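Enoyl-CoA hydratase carB homologue (Streptomyces cattleya, PDB 5O34) probably acts as a crotonase-family lyase, a homologue of the enoyl-CoA hydratase-like CarB, in the biosynthesis of the carbapenem antibiotic thienamycin. Local coordinates at residues A[120-125]-A[269-274]; A[135-140]-A[258-263]; A[166-171]-A[210-215]. All coordinates share one frame; numbering follows the deposited sequence.

Contact 1: A[120-125]-A[269-274]; sequences EVNAWI and EAKESH
N122 and K271 mark the point where two nearly antiparallel helices come together, their CA atoms 5.7 Å apart. The short axes of 120-125 and 269-273 approach to 9.4 Å at 147°. I125 is the apolar centre. Its CG2, anti to the backbone N, lies against CG of K271 at 3.7 Å and also touches the methyl of A270. The I125 and K271 side chains slide past one another in opposite directions, and it is the lysine's methylenes, CG and CE, that do the touching. Beyond CG the lysine chain is fully extended, and its CE passes 3.5 Å from the backbone O of N122. The N122 side chain crosses this chain at about a right angle, with OD1 resting 3.7 Å from K271 CG. The ammonium, NZ, goes on to a salt bridge with D126, one residue past the segment.

On another flank of I125 the aromatic residues meet. W124 carries CG anti to its backbone N (chi1 171°), and the far rim of the indole reaches H274, where CZ3 is 4.0 Å from ND1. The six-membered ring turns its edge toward the imidazole face, an edge-to-face pair with centroids 5.5 Å apart and planes at 73°. CD1 of I125 comes to 3.9 Å from CD2 of H274, joining this pair to the aliphatic cluster.

The contact thus ties the 120-125 part of helix 120-137 to the last turn of helix 252-273, at the end of the modelled chain. Helix 71-86 packs nearby, M74 touching W124 and R71 touching A123, while A182 of a loop lies against H274. From the same helix 252-273, E272 forms a salt bridge with R254 of the second subunit.

Contact 2: A[135-140]-A[258-263]; sequences VAAISK and PFVAGL
A136 points its methyl toward the 258-263 part of helix 252-273, where F259, V260 and L263 meet it. F259 carries CG anti to the backbone N (chi1 -178°). The A136 methyl lies at the ring's edge, near its plane, with CB 3.8 Å from CD2. V260 comes in with one branch. Its CG2, anti to the carbonyl carbon, sits 3.8 Å from CB of A136 and reaches the backbone where A136 passes into A137, at 3.9 Å from the A137 N. The A137 methyl meets the same CG2 at 4.0 Å. L263, one turn on from F259, adds a looser touch through CD1, 4.4 Å from A136 CB.

Around this joint, M189 of helix 184-194 packs on both F259 and L263, and the F259 ring also makes a cation-pi contact with R196 of the third subunit.

Between the two segments the chemistry is purely apolar. With only methyls on A136 and A137, V260 CG2 can reach the backbone between them, while F259 and L263 stop at the A136 methyl. Cohesion comes from van der Waals contact, while N256 and R252, on the same helix as 258-263, supply polar bonds to the carbonyls of A136, V135 and I138.

Contact 3: A[166-171]-A[210-215]; sequences GSEQAR and PAERAL
A211 sets its methyl into the S167-A170 turn: CB lies 3.5 Å from the backbone O of S167 and 3.8 Å from CA of E168. That turn, of type I, is braced by S167, whose OG accepts from the backbone N of Q169 at 3.1 Å to make an ST turn. The same hydroxyl hydrogen-bonds to D147.

Over the alanine, two glutamates lean together obliquely. E212 is bent at chi2 (-45°), which sets CD; its OE2 comes 3.5 Å from CG of E168. E168 is bent at chi2 as well. The carboxylates stand 62° apart in plane, with E168 OE1 and E212 OE2 3.5 Å from each other. T223 of strand 222-224 touches both glutamates, so the contact joins helix 211-217 to the edge of the larger sheet within this chain.

R171 bends at chi3 (76°), and its NH1 passes 3.9 Å from CB of P210, the N-cap residue of helix 211-217. The guanidinium engages E208 through a salt bridge from NE.

The contact therefore combines a snug methyl-to-backbone fit with two carboxylates close together. Their approach should be unfavourable if both are ionised; exposure to solvent would soften the repulsion, and a raised pKa for one of them is possible.

Overall arrangement
Contacts 1 and 2 fasten the same two helices, 120-137 and 252-273, at places whose centres are about 20 Å apart. Contact 2 is the buried one, nearer the centre of the chain and wholly apolar between its segments. Contact 1 lies farther out, only partly buried, and mixes aliphatic, aromatic and lysine-chain packing. Contact 3 belongs to other elements, joining strand 163-167 and the S167-A170 turn to the start of helix 211-217, on the opposite side of the chain's centre from contact 2. Its chemistry is the most polar, with charged side chains at an exposed margin and an alanine methyl buried beneath them.

Contact 1: A[120-125]-A[269-274]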
# COMPACT_ATOMS: atom_id res chain seq x y z
N GLU A 120 26.94 -16.80 -13.67
CA GLU A 120 27.60 -15.62 -13.09
C GLU A 120 26.52 -14.71 -12.47
O GLU A 120 26.74 -14.12 -11.40
CB GLU A 120 28.47 -14.87 -14.13
CG GLU A 120 27.78 -14.45 -15.43
CD GLU A 120 28.57 -13.46 -16.27
OE1 GLU A 120 29.53 -13.89 -16.95
OE2 GLU A 120 28.21 -12.26 -16.28
N VAL A 121 25.35 -14.66 -13.12
CA VAL A 121 24.16 -13.90 -12.71
C VAL A 121 23.48 -14.52 -11.48
O VAL A 121 22.98 -13.78 -10.64
CB VAL A 121 23.16 -13.65 -13.87
CG1 VAL A 121 23.73 -12.66 -14.89
CG2 VAL A 121 22.75 -14.96 -14.56
N ASN A 122 23.45 -15.87 -11.39
CA ASN A 122 22.84 -16.60 -10.27
C ASN A 122 23.50 -16.28 -8.93
O ASN A 122 22.82 -16.21 -7.91
CB ASN A 122 22.85 -18.11 -10.54
CG ASN A 122 21.76 -18.61 -11.47
OD1 ASN A 122 21.06 -17.84 -12.15
ND2 ASN A 122 21.59 -19.92 -11.51
N ALA A 123 24.82 -16.07 -8.95
CA ALA A 123 25.60 -15.72 -7.77
C ALA A 123 25.43 -14.24 -7.42
O ALA A 123 25.51 -13.88 -6.24
CB ALA A 123 27.06 -16.06 -7.99
N TRP A 124 25.17 -13.38 -8.45
CA TRP A 124 24.89 -11.95 -8.28
C TRP A 124 23.60 -11.81 -7.47
O TRP A 124 23.62 -11.19 -6.41
CB TRP A 124 24.81 -11.21 -9.65
CG TRP A 124 24.32 -9.77 -9.61
CD1 TRP A 124 24.61 -8.83 -8.66
CD2 TRP A 124 23.56 -9.09 -10.63
NE1 TRP A 124 23.99 -7.64 -8.98
CE2 TRP A 124 23.34 -7.77 -10.18
CE3 TRP A 124 23.01 -9.49 -11.87
CZ2 TRP A 124 22.62 -6.83 -10.94
CZ3 TRP A 124 22.28 -8.56 -12.61
CH2 TRP A 124 22.10 -7.24 -12.15
N ILE A 125 22.52 -12.49 -7.93
CA ILE A 125 21.19 -12.53 -7.31
C ILE A 125 21.27 -12.99 -5.84
O ILE A 125 20.70 -12.32 -4.97
CB ILE A 125 20.19 -13.37 -8.17
CG1 ILE A 125 19.97 -12.75 -9.58
CG2 ILE A 125 18.87 -13.65 -7.46
CD1 ILE A 125 19.51 -11.21 -9.68
N GLU A 269 12.79 -16.34 -8.68
CA GLU A 269 12.14 -15.56 -9.75
C GLU A 269 13.12 -14.62 -10.49
O GLU A 269 13.15 -14.62 -11.72
CB GLU A 269 10.96 -14.76 -9.19
CG GLU A 269 9.73 -15.59 -8.87
CD GLU A 269 8.67 -14.94 -7.99
OE1 GLU A 269 8.74 -13.72 -7.73
OE2 GLU A 269 7.75 -15.68 -7.56
N ALA A 270 13.91 -13.83 -9.74
CA ALA A 270 14.90 -12.88 -10.26
C ALA A 270 15.98 -13.58 -11.09
O ALA A 270 16.45 -13.01 -12.08
CB ALA A 270 15.55 -12.11 -9.11
N LYS A 271 16.35 -14.81 -10.69
CA LYS A 271 17.32 -15.65 -11.39
C LYS A 271 16.86 -15.95 -12.82
O LYS A 271 17.60 -15.65 -13.77
CB LYS A 271 17.59 -16.94 -10.60
CG LYS A 271 18.63 -16.76 -9.52
CD LYS A 271 18.58 -17.88 -8.49
CE LYS A 271 19.67 -17.72 -7.46
NZ LYS A 271 19.63 -18.81 -6.47
N GLU A 272 15.63 -16.48 -12.98
CA GLU A 272 15.03 -16.79 -14.28
C GLU A 272 14.93 -15.55 -15.18
O GLU A 272 15.26 -15.62 -16.37
CB GLU A 272 13.63 -17.41 -14.10
CG GLU A 272 13.63 -18.79 -13.49
CD GLU A 272 12.24 -19.36 -13.28
OE1 GLU A 272 11.73 -20.04 -14.20
OE2 GLU A 272 11.66 -19.09 -12.20
N SER A 273 14.50 -14.41 -14.61
CA SER A 273 14.30 -13.13 -15.30
C SER A 273 15.57 -12.45 -15.85
O SER A 273 15.53 -11.90 -16.95
CB SER A 273 13.53 -12.16 -14.41
OG SER A 273 12.14 -12.45 -14.39
N HIS A 274 16.68 -12.47 -15.08
CA HIS A 274 17.95 -11.87 -15.52
C HIS A 274 18.78 -12.81 -16.40
O HIS A 274 18.33 -13.90 -16.76
CB HIS A 274 18.77 -11.38 -14.32
CG HIS A 274 18.16 -10.20 -13.61
ND1 HIS A 274 18.52 -8.91 -13.93
CD2 HIS A 274 17.24 -10.17 -12.62
CE1 HIS A 274 17.81 -8.13 -13.12
NE2 HIS A 274 17.02 -8.85 -12.33

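Contact 2: A[135-140]-A[258-263]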
# COMPACT_ATOMS: atom_id res chain seq x y z
N VAL A 135 19.70 -6.18 5.55
CA VAL A 135 19.38 -4.77 5.82
C VAL A 135 17.96 -4.64 6.43
O VAL A 135 17.78 -3.88 7.38
CB VAL A 135 19.56 -3.87 4.56
CG1 VAL A 135 19.08 -2.44 4.80
CG2 VAL A 135 21.01 -3.87 4.10
N ALA A 136 16.99 -5.42 5.92
CA ALA A 136 15.60 -5.45 6.37
C ALA A 136 15.36 -6.36 7.59
O ALA A 136 14.41 -6.11 8.34
CB ALA A 136 14.69 -5.86 5.23
N ALA A 137 16.20 -7.40 7.80
CA ALA A 137 15.99 -8.34 8.92
C ALA A 137 16.74 -8.00 10.23
O ALA A 137 16.36 -8.54 11.27
CB ALA A 137 16.28 -9.77 8.51
N ILE A 138 17.78 -7.13 10.20
CA ILE A 138 18.52 -6.77 11.43
C ILE A 138 17.60 -6.04 12.44
O ILE A 138 16.60 -5.44 12.03
CB ILE A 138 19.87 -6.01 11.20
CG1 ILE A 138 19.69 -4.62 10.52
CG2 ILE A 138 20.89 -6.88 10.44
CD1 ILE A 138 20.70 -3.56 11.06
N SER A 139 17.90 -6.15 13.74
CA SER A 139 17.08 -5.55 14.79
C SER A 139 17.25 -4.02 14.95
O SER A 139 16.42 -3.37 15.58
CB SER A 139 17.30 -6.27 16.12
OG SER A 139 18.49 -5.83 16.75
N LYS A 140 18.33 -3.45 14.37
CA LYS A 140 18.65 -2.02 14.45
C LYS A 140 18.01 -1.21 13.31
O LYS A 140 18.12 -1.62 12.15
CB LYS A 140 20.18 -1.79 14.41
CG LYS A 140 21.05 -2.78 15.22
CD LYS A 140 20.93 -2.56 16.72
CE LYS A 140 21.55 -3.69 17.50
NZ LYS A 140 22.96 -3.39 17.84
N PRO A 258 7.11 -9.73 7.05
CA PRO A 258 6.46 -9.95 5.74
C PRO A 258 7.29 -9.44 4.54
O PRO A 258 7.36 -10.11 3.51
CB PRO A 258 5.13 -9.19 5.87
CG PRO A 258 4.89 -9.08 7.35
CD PRO A 258 6.25 -8.91 7.94
N PHE A 259 7.97 -8.27 4.71
CA PHE A 259 8.84 -7.65 3.70
C PHE A 259 10.06 -8.54 3.41
O PHE A 259 10.42 -8.74 2.24
CB PHE A 259 9.25 -6.23 4.13
CG PHE A 259 10.11 -5.48 3.14
CD1 PHE A 259 9.54 -4.83 2.05
CD2 PHE A 259 11.48 -5.39 3.32
CE1 PHE A 259 10.33 -4.15 1.13
CE2 PHE A 259 12.28 -4.69 2.40
CZ PHE A 259 11.70 -4.08 1.31
N VAL A 260 10.66 -9.11 4.47
CA VAL A 260 11.80 -10.03 4.36
C VAL A 260 11.36 -11.32 3.61
O VAL A 260 12.08 -11.78 2.72
CB VAL A 260 12.44 -10.34 5.75
CG1 VAL A 260 13.51 -11.42 5.66
CG2 VAL A 260 13.01 -9.07 6.39
N ALA A 261 10.17 -11.85 3.95
CA ALA A 261 9.60 -13.06 3.32
C ALA A 261 9.35 -12.82 1.82
O ALA A 261 9.58 -13.71 1.00
CB ALA A 261 8.30 -13.44 4.01
N GLY A 262 8.93 -11.60 1.49
CA GLY A 262 8.67 -11.16 0.13
C GLY A 262 9.93 -11.19 -0.72
O GLY A 262 9.90 -11.69 -1.84
N LEU A 263 11.04 -10.66 -0.16
CA LEU A 263 12.37 -10.61 -0.79
C LEU A 263 12.91 -12.02 -1.01
O LEU A 263 13.52 -12.27 -2.06
CB LEU A 263 13.36 -9.81 0.08
CG LEU A 263 13.18 -8.28 0.18
CD1 LEU A 263 13.98 -7.73 1.33
CD2 LEU A 263 13.59 -7.58 -1.11

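Contact 3: A[166-171]-A[210-215]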
# COMPACT_ATOMS: atom_id res chain seq x y z
N GLY A 166 16.15 12.57 2.05
CA GLY A 166 16.65 13.10 0.79
C GLY A 166 16.96 14.58 0.83
O GLY A 166 16.27 15.34 1.51
N SER A 167 18.01 14.98 0.10
CA SER A 167 18.34 16.39 -0.08
C SER A 167 17.45 16.82 -1.25
O SER A 167 16.95 15.96 -1.98
CB SER A 167 19.81 16.57 -0.43
OG SER A 167 20.09 16.23 -1.78
N GLU A 168 17.27 18.13 -1.48
CA GLU A 168 16.44 18.52 -2.62
C GLU A 168 17.16 18.27 -3.98
O GLU A 168 16.55 18.46 -5.04
CB GLU A 168 15.90 19.94 -2.46
CG GLU A 168 14.60 19.94 -1.65
CD GLU A 168 14.55 20.83 -0.41
OE1 GLU A 168 13.85 20.45 0.56
OE2 GLU A 168 15.17 21.92 -0.42
N GLN A 169 18.39 17.71 -3.93
CA GLN A 169 19.20 17.29 -5.09
C GLN A 169 18.96 15.80 -5.38
O GLN A 169 19.42 15.29 -6.41
CB GLN A 169 20.71 17.54 -4.82
CG GLN A 169 21.13 19.02 -4.78
CD GLN A 169 20.86 19.76 -6.08
OE1 GLN A 169 19.86 20.47 -6.22
NE2 GLN A 169 21.77 19.63 -7.04
N ALA A 170 18.28 15.09 -4.45
CA ALA A 170 17.98 13.67 -4.58
C ALA A 170 17.04 13.42 -5.76
O ALA A 170 16.05 14.13 -5.93
CB ALA A 170 17.37 13.12 -3.29
N ARG A 171 17.43 12.48 -6.63
CA ARG A 171 16.67 12.09 -7.81
C ARG A 171 16.59 10.55 -7.83
O ARG A 171 17.62 9.88 -7.73
CB ARG A 171 17.26 12.71 -9.09
CG ARG A 171 17.02 14.22 -9.14
CD ARG A 171 17.55 14.93 -10.37
NE ARG A 171 16.71 14.70 -11.55
CZ ARG A 171 15.61 15.39 -11.85
NH1 ARG A 171 15.19 16.37 -11.05
NH2 ARG A 171 14.91 15.10 -12.94
N PRO A 210 11.97 13.59 -8.77
CA PRO A 210 12.61 14.63 -7.95
C PRO A 210 12.14 14.54 -6.49
O PRO A 210 11.10 13.95 -6.20
CB PRO A 210 12.20 15.95 -8.61
CG PRO A 210 11.12 15.62 -9.56
CD PRO A 210 11.09 14.16 -9.82
N ALA A 211 12.96 15.11 -5.58
CA ALA A 211 12.80 15.03 -4.13
C ALA A 211 11.39 15.30 -3.59
O ALA A 211 10.92 14.51 -2.76
CB ALA A 211 13.80 15.95 -3.44
N GLU A 212 10.72 16.37 -4.08
CA GLU A 212 9.37 16.83 -3.65
C GLU A 212 8.26 15.84 -4.02
O GLU A 212 7.42 15.51 -3.18
CB GLU A 212 9.08 18.26 -4.16
CG GLU A 212 9.92 19.35 -3.49
CD GLU A 212 10.06 19.29 -1.98
OE1 GLU A 212 9.01 19.23 -1.28
OE2 GLU A 212 11.21 19.30 -1.48
N ARG A 213 8.35 15.31 -5.25
CA ARG A 213 7.50 14.26 -5.80
C ARG A 213 7.76 12.92 -5.06
O ARG A 213 6.79 12.23 -4.69
CB ARG A 213 7.80 14.11 -7.29
CG ARG A 213 7.00 13.01 -7.94
CD ARG A 213 6.47 13.38 -9.28
NE ARG A 213 6.97 12.46 -10.29
CZ ARG A 213 7.48 12.85 -11.46
NH1 ARG A 213 7.54 14.14 -11.78
NH2 ARG A 213 7.92 11.94 -12.33
N ALA A 214 9.06 12.55 -4.83
CA ALA A 214 9.43 11.32 -4.10
C ALA A 214 8.89 11.29 -2.68
O ALA A 214 8.44 10.24 -2.21
CB ALA A 214 10.94 11.13 -4.09
N LEU A 215 8.84 12.47 -2.04
CA LEU A 215 8.30 12.65 -0.70
C LEU A 215 6.78 12.45 -0.67
O LEU A 215 6.28 11.75 0.23
CB LEU A 215 8.69 14.03 -0.13
CG LEU A 215 8.08 14.44 1.22
CD1 LEU A 215 8.56 13.56 2.37
CD2 LEU A 215 8.34 15.90 1.50